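Local coordinates for protein cryptochrome DASH, chloroplastic/mitochondrial (Arabidopsis thaliana, PDB 2J4D) that repairs cyclobutane pyrimidine dimers in single-stranded DNA as a flavoprotein photolyase carrying FAD and a folate chromophore, and may also act as a blue-light photoreceptor, at residues N48-L53 against G96-C101; R244-V249 against M380-T385; W264-L269 against G281-T286; K287-L292 against T386-N391. One frame throughout, in Å; residues are numbered along the deposited sequence.

In the fold
Interactions 1 and 4 are buried, interaction 2 is partly so, and interaction 3 lies at the surface. Interaction 1 is apolar packing inside the alpha/beta domain, helped by one bridging water. Interaction 2 joins strand 245-248 to helix 374-386, and interaction 4 takes up the chain where that helix ends, so their segments alternate along the sequence and touch each other. Interaction 3, nested in the loop closed by interaction 2, pairs a lysine and a leucine with an aspartate, while its inner end, like interaction 4, donates hydrogen bonds to the FAD diphosphate. A salt bridge between Glu100 and Arg247 ties interaction 1 to interaction 2.

Interaction 1 (N48-L53 against G96-C101); sequences NDLRVL and GFLMEC
Leu50 pushes its CD1 methyl against helix 92-111, where it meets Cys101 and Leu98 together. The closer approach is to Cys101, with Leu50 CD1 3.6 Å from Cys101 CB; Leu50 CD1 also lies 3.9 Å from Leu98 CD1, methyl to methyl, the two leucine side chains crossing at about a right angle. With its second torsion fully extended (chi2 -179°), Leu50 carries CD1 well out from the backbone, and this one branch makes all its contacts with residues 96-101. Leu50 is the centre of an inverse gamma turn, closed by a hydrogen bond of 2.8 Å from Arg51 N to Asp49 O, and this tight turn presents the leucine to the helix. No direct hydrogen bond links the two segments. Instead a water donates to both backbones, at 2.7 Å to Leu50 O and 3.1 Å to Cys101 O, and so satisfies two carbonyls beside the apolar patch. The contact belongs to the Rossmann-like alpha/beta domain of photolyases and cryptochromes, in which residues 48-53 form the loop leaving the central strand 41-46. Leu50 also touches Leu102 and Leu105 further along helix 92-111. Leu98 packs on Tyr72 and Leu74 of the adjoining strand 67-74, while Phe294, whose backbone is hydrogen-bonded to that of Leu50, brings in the chain that follows helix 289-293.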
# COMPACT_ATOMS: atom_id res chain seq x y z
N ASN A 48 0.26 -5.07 8.69
CA ASN A 48 0.75 -4.20 7.63
C ASN A 48 1.33 -2.93 8.22
O ASN A 48 0.98 -1.82 7.84
CB ASN A 48 -0.35 -3.91 6.60
CG ASN A 48 -0.46 -5.02 5.55
OD1 ASN A 48 0.41 -5.17 4.69
ND2 ASN A 48 -1.52 -5.81 5.63
N ASP A 49 2.24 -3.14 9.16
CA ASP A 49 2.93 -2.07 9.87
C ASP A 49 4.36 -2.56 10.08
O ASP A 49 4.91 -2.49 11.18
CB ASP A 49 2.23 -1.81 11.21
CG ASP A 49 2.07 -3.07 12.07
OD1 ASP A 49 2.29 -4.19 11.56
OD2 ASP A 49 1.71 -2.95 13.26
N LEU A 50 4.96 -3.07 9.00
CA LEU A 50 6.30 -3.65 9.06
C LEU A 50 7.44 -2.63 9.16
O LEU A 50 8.25 -2.48 8.25
CB LEU A 50 6.51 -4.57 7.84
CG LEU A 50 5.35 -5.55 7.62
CD1 LEU A 50 5.65 -6.44 6.42
CD2 LEU A 50 5.11 -6.37 8.88
N ARG A 51 7.50 -1.95 10.30
CA ARG A 51 8.53 -0.94 10.53
C ARG A 51 8.73 -0.76 12.02
O ARG A 51 7.91 -1.20 12.83
CB ARG A 51 8.09 0.42 9.96
CG ARG A 51 6.87 1.00 10.68
CD ARG A 51 6.49 2.41 10.21
NE ARG A 51 5.42 2.96 11.06
CZ ARG A 51 4.13 2.64 10.96
NH1 ARG A 51 3.72 1.78 10.03
NH2 ARG A 51 3.25 3.16 11.81
N VAL A 52 9.84 -0.10 12.36
CA VAL A 52 10.18 0.22 13.73
C VAL A 52 9.86 1.69 13.95
O VAL A 52 9.26 2.07 14.96
CB VAL A 52 11.68 -0.03 14.00
CG1 VAL A 52 12.07 0.49 15.37
CG2 VAL A 52 11.98 -1.52 13.91
N LEU A 53 10.23 2.54 12.99
CA LEU A 53 9.97 3.98 13.11
C LEU A 53 8.50 4.34 13.24
O LEU A 53 7.64 3.73 12.61
CB LEU A 53 10.52 4.74 11.90
CG LEU A 53 11.98 5.17 11.82
CD1 LEU A 53 12.17 6.02 10.57
CD2 LEU A 53 12.37 5.98 13.05
N GLY A 96 6.75 -11.43 -3.22
CA GLY A 96 8.19 -11.26 -3.14
C GLY A 96 8.56 -10.01 -2.34
O GLY A 96 9.51 -10.01 -1.56
N PHE A 97 7.80 -8.94 -2.55
CA PHE A 97 8.03 -7.69 -1.83
C PHE A 97 7.79 -7.93 -0.33
O PHE A 97 8.56 -7.45 0.51
CB PHE A 97 7.09 -6.61 -2.37
CG PHE A 97 7.36 -5.22 -1.83
CD1 PHE A 97 8.30 -4.39 -2.45
CD2 PHE A 97 6.65 -4.74 -0.74
CE1 PHE A 97 8.52 -3.09 -2.00
CE2 PHE A 97 6.86 -3.43 -0.27
CZ PHE A 97 7.79 -2.60 -0.89
N LEU A 98 6.74 -8.67 0.02
CA LEU A 98 6.46 -8.97 1.42
C LEU A 98 7.64 -9.69 2.08
O LEU A 98 8.04 -9.34 3.20
CB LEU A 98 5.20 -9.85 1.57
CG LEU A 98 5.01 -10.54 2.94
CD1 LEU A 98 4.90 -9.50 4.05
CD2 LEU A 98 3.75 -11.40 2.92
N MET A 99 8.21 -10.69 1.41
CA MET A 99 9.34 -11.42 2.00
C MET A 99 10.50 -10.47 2.30
O MET A 99 11.12 -10.55 3.36
CB MET A 99 9.81 -12.57 1.10
CG MET A 99 8.74 -13.63 0.82
SD MET A 99 7.87 -14.21 2.33
CE MET A 99 6.20 -14.24 1.78
N GLU A 100 10.81 -9.58 1.36
CA GLU A 100 11.89 -8.62 1.59
C GLU A 100 11.55 -7.75 2.80
O GLU A 100 12.43 -7.42 3.59
CB GLU A 100 12.13 -7.77 0.34
CG GLU A 100 12.60 -8.60 -0.85
CD GLU A 100 12.93 -7.78 -2.09
OE1 GLU A 100 12.10 -6.94 -2.50
OE2 GLU A 100 14.01 -8.00 -2.67
N CYS A 101 10.27 -7.38 2.95
CA CYS A 101 9.84 -6.56 4.09
C CYS A 101 10.10 -7.28 5.41
O CYS A 101 10.54 -6.68 6.38
CB CYS A 101 8.35 -6.23 4.01
SG CYS A 101 7.88 -5.07 2.70
O HOH W 1 10.36 -3.69 7.07

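Interaction 2 (R244-V249 against M380-T385); sequences RGMRFV and MKELST
The carboxylate of Glu382 turns one oxygen to each neighbour: OE2 stands 4.0 Å from the Met246 methyl CE, while OE1 is hydrogen-bonded to Tyr463 OH. The glutamate is extended, with CG anti to the backbone N (chi1 -179°), whereas Met246 bends at its thioether to bring CE across. A second flat group, the guanidinium of Arg247, points off this interface and takes Phe248 O in its own plane, NH1 lying 3.0 Å from that oxygen. Strand 245-248, paired in parallel with strand 4-7, runs past the C-terminal half of helix 374-386 in the FAD-binding domain. Here the methyl of Thr385 faces the backbone of Arg244, with CG2 3.9 Å from O and 4.0 Å from N of that residue. Arg244 O is buried without a polar partner; the guanidinium of the same residue reaches away to the ring and carbonyl of Phe466. Thr385 OG1 donates to Lys381 O at 2.7 Å, from the opposite face of the carbonyl plane to Thr385 N. With an alanine in place of Thr385, this hydroxyl bond would go and a gap would probably open beside the Arg244 backbone.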
# COMPACT_ATOMS: atom_id res chain seq x y z
N ARG A 244 11.51 -6.03 -16.58
CA ARG A 244 11.70 -4.68 -17.13
C ARG A 244 11.08 -3.64 -16.21
O ARG A 244 10.24 -3.98 -15.38
CB ARG A 244 10.99 -4.53 -18.47
CG ARG A 244 11.25 -5.60 -19.49
CD ARG A 244 10.61 -5.15 -20.80
NE ARG A 244 11.18 -3.86 -21.20
CZ ARG A 244 10.63 -3.05 -22.10
NH1 ARG A 244 9.49 -3.38 -22.68
NH2 ARG A 244 11.23 -1.91 -22.41
N GLY A 245 11.48 -2.39 -16.38
CA GLY A 245 10.92 -1.31 -15.58
C GLY A 245 11.34 -1.24 -14.13
O GLY A 245 12.43 -1.67 -13.76
N MET A 246 10.47 -0.69 -13.29
CA MET A 246 10.76 -0.52 -11.88
C MET A 246 10.69 -1.77 -11.03
O MET A 246 9.70 -2.49 -11.01
CB MET A 246 9.84 0.54 -11.29
CG MET A 246 10.04 1.92 -11.90
SD MET A 246 9.00 3.18 -11.15
CE MET A 246 7.49 3.00 -12.12
N ARG A 247 11.78 -2.01 -10.31
CA ARG A 247 11.91 -3.14 -9.41
C ARG A 247 11.91 -2.54 -7.99
O ARG A 247 12.93 -2.05 -7.52
CB ARG A 247 13.23 -3.87 -9.71
CG ARG A 247 13.44 -5.21 -9.02
CD ARG A 247 13.72 -5.05 -7.55
NE ARG A 247 14.51 -6.16 -7.02
CZ ARG A 247 14.31 -6.71 -5.83
NH1 ARG A 247 13.32 -6.28 -5.04
NH2 ARG A 247 15.09 -7.70 -5.41
N PHE A 248 10.75 -2.53 -7.34
CA PHE A 248 10.64 -2.00 -5.98
C PHE A 248 11.30 -2.96 -5.00
O PHE A 248 11.17 -4.17 -5.14
CB PHE A 248 9.16 -1.82 -5.60
CG PHE A 248 8.52 -0.61 -6.23
CD1 PHE A 248 8.43 0.59 -5.53
CD2 PHE A 248 8.00 -0.68 -7.51
CE1 PHE A 248 7.83 1.71 -6.10
CE2 PHE A 248 7.40 0.43 -8.10
CZ PHE A 248 7.31 1.63 -7.39
N VAL A 249 11.98 -2.40 -4.01
CA VAL A 249 12.71 -3.18 -3.00
C VAL A 249 11.97 -3.14 -1.66
O VAL A 249 11.82 -2.07 -1.08
CB VAL A 249 14.13 -2.59 -2.83
CG1 VAL A 249 14.95 -3.42 -1.84
CG2 VAL A 249 14.81 -2.55 -4.19
N MET A 380 -1.43 -2.21 -18.64
CA MET A 380 -1.71 -3.54 -18.09
C MET A 380 -0.45 -4.40 -18.09
O MET A 380 -0.27 -5.26 -17.22
CB MET A 380 -2.83 -4.22 -18.88
CG MET A 380 -4.15 -3.46 -18.84
SD MET A 380 -4.67 -3.00 -17.16
CE MET A 380 -4.95 -4.66 -16.45
N LYS A 381 0.43 -4.18 -19.07
CA LYS A 381 1.66 -4.95 -19.12
C LYS A 381 2.58 -4.44 -18.01
O LYS A 381 3.28 -5.23 -17.36
CB LYS A 381 2.34 -4.79 -20.49
CG LYS A 381 3.48 -5.78 -20.73
CD LYS A 381 4.02 -5.69 -22.16
CE LYS A 381 2.97 -6.04 -23.21
NZ LYS A 381 2.49 -7.46 -23.17
N GLU A 382 2.59 -3.13 -17.78
CA GLU A 382 3.43 -2.58 -16.71
C GLU A 382 3.03 -3.23 -15.39
O GLU A 382 3.87 -3.66 -14.60
CB GLU A 382 3.25 -1.05 -16.60
CG GLU A 382 4.13 -0.45 -15.49
CD GLU A 382 3.97 1.05 -15.32
OE1 GLU A 382 3.36 1.70 -16.20
OE2 GLU A 382 4.46 1.59 -14.30
N LEU A 383 1.72 -3.31 -15.18
CA LEU A 383 1.17 -3.90 -13.96
C LEU A 383 1.57 -5.36 -13.73
O LEU A 383 2.06 -5.71 -12.66
CB LEU A 383 -0.35 -3.80 -13.99
CG LEU A 383 -1.08 -4.48 -12.83
CD1 LEU A 383 -0.69 -3.80 -11.50
CD2 LEU A 383 -2.57 -4.40 -13.07
N SER A 384 1.35 -6.22 -14.73
CA SER A 384 1.69 -7.63 -14.55
C SER A 384 3.20 -7.90 -14.49
O SER A 384 3.64 -8.90 -13.94
CB SER A 384 1.04 -8.49 -15.65
OG SER A 384 1.45 -8.06 -16.92
N THR A 385 3.99 -6.98 -15.04
CA THR A 385 5.44 -7.12 -15.05
C THR A 385 6.12 -6.55 -13.81
O THR A 385 7.12 -7.11 -13.34
CB THR A 385 6.05 -6.38 -16.27
OG1 THR A 385 5.43 -6.85 -17.48
CG2 THR A 385 7.57 -6.60 -16.34

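Interaction 3 (W264-L269 against G281-T286); sequences WKKDLL and GPDYST. With FAD (flavin-adenine dinucleotide), chain C.
Leu268, in the loop that follows helix 252-265, lays its CD1 methyl over the flat face of the Asp283 carboxylate, with Leu268 CD1 3.7 Å from Asp283 CG and nearly as close to both carboxylate oxygens. The same methyl lies 3.8 Å from the carbonyl oxygen Asp283 O. Electrostatics add a looser component. Lys266 passes its methylenes by the aspartate, CD standing 3.9 Å from OD1, and then bends at its last torsion, leaving Lys266 NZ 4.3 Å from Asp283 OD1, beyond a salt bridge. True hydrogen bonds appear on the inner side, where the chain leaves the type I turn Pro282-Ser285 and meets the FAD diphosphate. Ser285 OG donates to FAD O2P at 2.6 Å. Thr286 grips FAD O1A twice, through OG1 at 2.7 Å and N at 3.1 Å; its first torsion (chi1 71°) sets the hydroxyl on the same side as the amide. Residues 281-286 thus divide their chemistry: a solvent-side aspartate whose attraction to lysine is likely to be modest, and neutral N-H and hydroxyl donors that meet the negative charge of one oxygen on each phosphate.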
# COMPACT_ATOMS: atom_id res chain seq x y z
N TRP A 264 15.44 14.43 -0.99
CA TRP A 264 16.75 15.03 -0.84
C TRP A 264 17.82 14.83 -1.90
O TRP A 264 18.29 15.80 -2.48
CB TRP A 264 17.29 14.65 0.54
CG TRP A 264 16.30 14.96 1.65
CD1 TRP A 264 15.42 14.09 2.25
CD2 TRP A 264 16.07 16.24 2.26
NE1 TRP A 264 14.66 14.75 3.18
CE2 TRP A 264 15.04 16.07 3.21
CE3 TRP A 264 16.65 17.51 2.09
CZ2 TRP A 264 14.56 17.14 3.99
CZ3 TRP A 264 16.17 18.57 2.87
CH2 TRP A 264 15.13 18.37 3.81
N LYS A 265 18.21 13.59 -2.14
CA LYS A 265 19.25 13.33 -3.12
C LYS A 265 18.90 13.88 -4.50
O LYS A 265 19.70 14.59 -5.12
CB LYS A 265 19.53 11.83 -3.22
CG LYS A 265 20.68 11.50 -4.16
CD LYS A 265 20.97 10.02 -4.21
CE LYS A 265 22.00 9.71 -5.29
NZ LYS A 265 22.27 8.25 -5.40
N LYS A 266 17.70 13.57 -4.99
CA LYS A 266 17.27 14.04 -6.29
C LYS A 266 16.55 15.38 -6.25
O LYS A 266 16.35 15.99 -7.30
CB LYS A 266 16.40 12.99 -6.97
CG LYS A 266 17.17 11.74 -7.37
CD LYS A 266 16.27 10.71 -8.02
CE LYS A 266 17.10 9.67 -8.74
NZ LYS A 266 17.92 10.34 -9.80
N ASP A 267 16.17 15.82 -5.06
CA ASP A 267 15.49 17.11 -4.90
C ASP A 267 14.31 17.26 -5.87
O ASP A 267 14.12 18.30 -6.48
CB ASP A 267 16.54 18.22 -5.12
CG ASP A 267 16.10 19.58 -4.57
OD1 ASP A 267 15.33 19.62 -3.58
OD2 ASP A 267 16.56 20.60 -5.11
N LEU A 268 13.52 16.20 -6.00
CA LEU A 268 12.38 16.21 -6.91
C LEU A 268 11.07 16.66 -6.28
O LEU A 268 10.10 16.93 -6.99
CB LEU A 268 12.19 14.83 -7.53
CG LEU A 268 13.32 14.41 -8.47
CD1 LEU A 268 13.12 12.98 -8.92
CD2 LEU A 268 13.33 15.36 -9.67
N LEU A 269 11.03 16.74 -4.95
CA LEU A 269 9.79 17.13 -4.28
C LEU A 269 9.26 18.48 -4.74
O LEU A 269 8.05 18.65 -4.87
CB LEU A 269 9.98 17.14 -2.76
CG LEU A 269 8.72 17.52 -1.96
CD1 LEU A 269 7.58 16.59 -2.32
CD2 LEU A 269 9.03 17.47 -0.46
N GLY A 281 8.88 5.83 -15.79
CA GLY A 281 9.98 6.10 -14.89
C GLY A 281 9.68 6.38 -13.43
O GLY A 281 8.56 6.74 -13.07
N PRO A 282 10.68 6.23 -12.56
CA PRO A 282 10.58 6.44 -11.12
C PRO A 282 10.47 7.91 -10.71
O PRO A 282 9.82 8.23 -9.71
CB PRO A 282 11.86 5.81 -10.59
CG PRO A 282 12.84 6.09 -11.69
CD PRO A 282 12.03 5.75 -12.92
N ASP A 283 11.08 8.78 -11.50
CA ASP A 283 11.12 10.21 -11.22
C ASP A 283 9.83 11.04 -11.18
O ASP A 283 9.78 12.02 -10.45
CB ASP A 283 12.08 10.90 -12.21
CG ASP A 283 13.54 10.74 -11.83
OD1 ASP A 283 13.87 9.84 -11.03
OD2 ASP A 283 14.37 11.52 -12.34
N TYR A 284 8.80 10.67 -11.94
CA TYR A 284 7.59 11.49 -11.98
C TYR A 284 6.74 11.61 -10.71
O TYR A 284 5.93 12.54 -10.60
CB TYR A 284 6.69 11.08 -13.16
CG TYR A 284 5.90 9.80 -12.95
CD1 TYR A 284 4.71 9.81 -12.21
CD2 TYR A 284 6.34 8.59 -13.48
CE1 TYR A 284 4.00 8.64 -12.00
CE2 TYR A 284 5.63 7.42 -13.27
CZ TYR A 284 4.46 7.45 -12.53
OH TYR A 284 3.79 6.28 -12.28
N SER A 285 6.92 10.71 -9.75
CA SER A 285 6.14 10.76 -8.51
C SER A 285 6.92 10.14 -7.36
O SER A 285 7.99 9.57 -7.58
CB SER A 285 4.80 10.03 -8.68
OG SER A 285 5.00 8.65 -8.92
N THR A 286 6.42 10.24 -6.13
CA THR A 286 7.17 9.71 -5.00
C THR A 286 7.43 8.21 -5.04
O THR A 286 8.47 7.76 -4.55
CB THR A 286 6.48 9.98 -3.64
OG1 THR A 286 5.30 9.18 -3.53
CG2 THR A 286 6.13 11.47 -3.49
PA FAD C . 2.02 9.89 -5.52
O1A FAD C . 3.47 10.09 -5.26
O2A FAD C . 1.34 10.70 -6.56
O5B FAD C . 1.19 10.08 -4.16
C5B FAD C . 1.85 9.97 -2.87
C4B FAD C . 1.02 9.04 -1.98
O4B FAD C . -0.29 9.58 -1.86
C3B FAD C . 0.83 7.63 -2.53
O3B FAD C . 1.95 6.80 -2.29
C2B FAD C . -0.43 7.22 -1.82
O2B FAD C . -0.24 6.64 -0.55
C1B FAD C . -1.25 8.52 -1.80
N9A FAD C . -2.21 8.68 -2.91
C8A FAD C . -2.04 9.38 -4.09
N7A FAD C . -3.10 9.33 -4.87
C5A FAD C . -4.02 8.57 -4.18
C6A FAD C . -5.33 8.15 -4.49
N6A FAD C . -5.98 8.48 -5.60
N1A FAD C . -5.99 7.37 -3.56
C2A FAD C . -5.35 7.01 -2.39
N3A FAD C . -4.10 7.37 -2.04
C4A FAD C . -3.47 8.14 -2.97
N1 FAD C . -3.19 3.36 -4.07
C2 FAD C . -2.76 2.48 -3.10
O2 FAD C . -2.01 2.84 -2.22
N3 FAD C . -3.22 1.15 -3.16
C4 FAD C . -4.07 0.66 -4.15
O4 FAD C . -4.43 -0.53 -4.14
C4X FAD C . -4.51 1.57 -5.14
N5 FAD C . -5.37 1.17 -6.17
C5X FAD C . -5.89 2.09 -7.08
C6 FAD C . -6.85 1.71 -8.03
C7 FAD C . -7.39 2.62 -8.96
C7M FAD C . -8.42 2.14 -9.96
C8 FAD C . -6.93 3.99 -8.93
C8M FAD C . -7.46 5.04 -9.89
C9 FAD C . -5.97 4.39 -7.97
C9A FAD C . -5.43 3.46 -7.03
N10 FAD C . -4.46 3.84 -6.06
C10 FAD C . -4.05 2.92 -5.07
C1' FAD C . -4.16 5.28 -5.82
C2' FAD C . -2.97 5.89 -6.60
O2' FAD C . -3.10 5.59 -7.98
C3' FAD C . -1.66 5.31 -6.07
O3' FAD C . -1.54 5.54 -4.65
C4' FAD C . -0.39 5.92 -6.69
O4' FAD C . -0.36 5.66 -8.10
C5' FAD C . 0.83 5.30 -6.03
O5' FAD C . 2.02 5.86 -6.58
P FAD C . 2.84 7.07 -5.97
O1P FAD C . 3.26 6.61 -4.63
O2P FAD C . 3.95 7.41 -6.89
O3P FAD C . 1.90 8.34 -5.97

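Interaction 4 (K287-L292 against T386-N391); sequences KFSPWL and TGFMSN. With FAD (flavin-adenine dinucleotide), chain C.
FAD O2P, already held by Ser285, is gripped a second time by the backbone N of Lys287 at 2.9 Å, and the side chain of that lysine leads on to Phe388 across the contact. Two residues on, Ser289 N donates to FAD O1P at 3.1 Å, in the first part of helix 289-293. The Lys287 side chain crosses Phe388 at about a right angle, with CD 3.6 Å from the ring atom CZ, before NZ ends in hydrogen bonds to Ser285 OG and Pro282 O. Ser289 OG meets the Phe388 edge in the plane of the ring, 3.5 Å from CE1, while its hydrogen-bond partner is Asp422. Also at the ring edge, FAD O5' lies 3.4 Å from Phe388 CZ. An ST turn, in which Phe388 N donates to Thr386 OG1 at 3.2 Å, shapes the backbone just after helix 374-386. With an alanine here instead of Phe388, the Lys287 methylenes would probably lose one of their apolar neighbours and a gap open beside the ester oxygen of the cofactor. Photolyase-type FAD binding here thus combines N-H donors for the phosphate with an aromatic edge, whose weakly positive hydrogens probably suit the two oxygens that face it.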
# COMPACT_ATOMS: atom_id res chain seq x y z
N LYS A 287 6.50 7.45 -5.61
CA LYS A 287 6.58 5.99 -5.63
C LYS A 287 6.60 5.44 -4.19
O LYS A 287 7.14 4.36 -3.93
CB LYS A 287 7.83 5.53 -6.39
CG LYS A 287 7.88 6.02 -7.84
CD LYS A 287 6.64 5.60 -8.62
CE LYS A 287 6.74 6.01 -10.10
NZ LYS A 287 6.99 7.48 -10.28
N PHE A 288 6.01 6.17 -3.25
CA PHE A 288 6.00 5.70 -1.86
C PHE A 288 4.94 4.63 -1.58
O PHE A 288 5.02 3.92 -0.57
CB PHE A 288 5.70 6.84 -0.87
CG PHE A 288 6.73 7.95 -0.84
CD1 PHE A 288 8.01 7.77 -1.33
CD2 PHE A 288 6.39 9.18 -0.26
CE1 PHE A 288 8.96 8.81 -1.25
CE2 PHE A 288 7.32 10.22 -0.17
CZ PHE A 288 8.61 10.03 -0.67
N SER A 289 3.95 4.50 -2.45
CA SER A 289 2.83 3.60 -2.20
C SER A 289 3.06 2.17 -1.71
O SER A 289 2.37 1.73 -0.79
CB SER A 289 1.88 3.59 -3.40
OG SER A 289 2.50 3.04 -4.54
N PRO A 290 4.01 1.43 -2.29
CA PRO A 290 4.18 0.07 -1.78
C PRO A 290 4.64 0.03 -0.32
O PRO A 290 4.19 -0.83 0.45
CB PRO A 290 5.22 -0.55 -2.73
CG PRO A 290 5.06 0.27 -4.01
CD PRO A 290 4.89 1.67 -3.45
N TRP A 291 5.53 0.94 0.06
CA TRP A 291 6.02 0.97 1.44
C TRP A 291 4.94 1.45 2.39
O TRP A 291 4.88 1.03 3.55
CB TRP A 291 7.27 1.84 1.54
CG TRP A 291 8.43 1.21 0.85
CD1 TRP A 291 9.19 0.16 1.30
CD2 TRP A 291 8.95 1.56 -0.43
NE1 TRP A 291 10.17 -0.15 0.37
CE2 TRP A 291 10.04 0.70 -0.70
CE3 TRP A 291 8.61 2.54 -1.38
CZ2 TRP A 291 10.79 0.78 -1.88
CZ3 TRP A 291 9.36 2.62 -2.55
CH2 TRP A 291 10.43 1.74 -2.79
N LEU A 292 4.07 2.34 1.91
CA LEU A 292 2.98 2.82 2.75
C LEU A 292 1.97 1.69 2.96
O LEU A 292 1.46 1.50 4.07
CB LEU A 292 2.28 4.03 2.10
CG LEU A 292 3.04 5.35 2.28
CD1 LEU A 292 2.49 6.41 1.34
CD2 LEU A 292 2.93 5.79 3.75
N THR A 386 5.59 -5.46 -13.28
CA THR A 386 6.22 -4.80 -12.12
C THR A 386 5.37 -4.72 -10.85
O THR A 386 5.91 -4.49 -9.77
CB THR A 386 6.59 -3.35 -12.48
OG1 THR A 386 5.39 -2.61 -12.71
CG2 THR A 386 7.47 -3.29 -13.75
N GLY A 387 4.06 -4.90 -10.97
CA GLY A 387 3.22 -4.80 -9.78
C GLY A 387 2.89 -3.36 -9.44
O GLY A 387 2.40 -3.04 -8.35
N PHE A 388 3.16 -2.46 -10.38
CA PHE A 388 2.88 -1.04 -10.19
C PHE A 388 2.29 -0.45 -11.46
O PHE A 388 2.50 -0.97 -12.56
CB PHE A 388 4.17 -0.28 -9.84
CG PHE A 388 3.96 1.18 -9.50
CD1 PHE A 388 3.65 1.56 -8.19
CD2 PHE A 388 4.04 2.16 -10.48
CE1 PHE A 388 3.43 2.90 -7.87
CE2 PHE A 388 3.82 3.51 -10.16
CZ PHE A 388 3.51 3.88 -8.85
N MET A 389 1.52 0.63 -11.31
CA MET A 389 0.93 1.35 -12.44
C MET A 389 0.78 2.78 -11.97
O MET A 389 0.45 3.01 -10.80
CB MET A 389 -0.44 0.79 -12.83
CG MET A 389 -1.01 1.40 -14.12
SD MET A 389 -2.69 0.90 -14.54
CE MET A 389 -2.53 -0.91 -14.60
N SER A 390 1.04 3.74 -12.86
CA SER A 390 0.92 5.16 -12.49
C SER A 390 -0.53 5.46 -12.15
O SER A 390 -1.43 4.77 -12.62
CB SER A 390 1.36 6.07 -13.64
OG SER A 390 0.44 5.98 -14.72
N ASN A 391 -0.74 6.50 -11.35
CA ASN A 391 -2.10 6.88 -10.98
C ASN A 391 -2.91 7.21 -12.23
O ASN A 391 -4.08 6.84 -12.34
CB ASN A 391 -2.06 8.10 -10.05
CG ASN A 391 -3.45 8.59 -9.69
OD1 ASN A 391 -4.26 7.84 -9.14
ND2 ASN A 391 -3.74 9.84 -10.01
PA FAD C . 2.02 9.89 -5.52
O1A FAD C . 3.47 10.09 -5.26
O2A FAD C . 1.34 10.70 -6.56
O5B FAD C . 1.19 10.08 -4.16
C5B FAD C . 1.85 9.97 -2.87
C4B FAD C . 1.02 9.04 -1.98
O4B FAD C . -0.29 9.58 -1.86
C3B FAD C . 0.83 7.63 -2.53
O3B FAD C . 1.95 6.80 -2.29
C2B FAD C . -0.43 7.22 -1.82
O2B FAD C . -0.24 6.64 -0.55
C1B FAD C . -1.25 8.52 -1.80
N9A FAD C . -2.21 8.68 -2.91
C8A FAD C . -2.04 9.38 -4.09
N7A FAD C . -3.10 9.33 -4.87
C5A FAD C . -4.02 8.57 -4.18
C6A FAD C . -5.33 8.15 -4.49
N6A FAD C . -5.98 8.48 -5.60
N1A FAD C . -5.99 7.37 -3.56
C2A FAD C . -5.35 7.01 -2.39
N3A FAD C . -4.10 7.37 -2.04
C4A FAD C . -3.47 8.14 -2.97
N1 FAD C . -3.19 3.36 -4.07
C2 FAD C . -2.76 2.48 -3.10
O2 FAD C . -2.01 2.84 -2.22
N3 FAD C . -3.22 1.15 -3.16
C4 FAD C . -4.07 0.66 -4.15
O4 FAD C . -4.43 -0.53 -4.14
C4X FAD C . -4.51 1.57 -5.14
N5 FAD C . -5.37 1.17 -6.17
C5X FAD C . -5.89 2.09 -7.08
C6 FAD C . -6.85 1.71 -8.03
C7 FAD C . -7.39 2.62 -8.96
C7M FAD C . -8.42 2.14 -9.96
C8 FAD C . -6.93 3.99 -8.93
C8M FAD C . -7.46 5.04 -9.89
C9 FAD C . -5.97 4.39 -7.97
C9A FAD C . -5.43 3.46 -7.03
N10 FAD C . -4.46 3.84 -6.06
C10 FAD C . -4.05 2.92 -5.07
C1' FAD C . -4.16 5.28 -5.82
C2' FAD C . -2.97 5.89 -6.60
O2' FAD C . -3.10 5.59 -7.98
C3' FAD C . -1.66 5.31 -6.07
O3' FAD C . -1.54 5.54 -4.65
C4' FAD C . -0.39 5.92 -6.69
O4' FAD C . -0.36 5.66 -8.10
C5' FAD C . 0.83 5.30 -6.03
O5' FAD C . 2.02 5.86 -6.58
P FAD C . 2.84 7.07 -5.97
O1P FAD C . 3.26 6.61 -4.63
O2P FAD C . 3.95 7.41 -6.89
O3P FAD C . 1.90 8.34 -5.97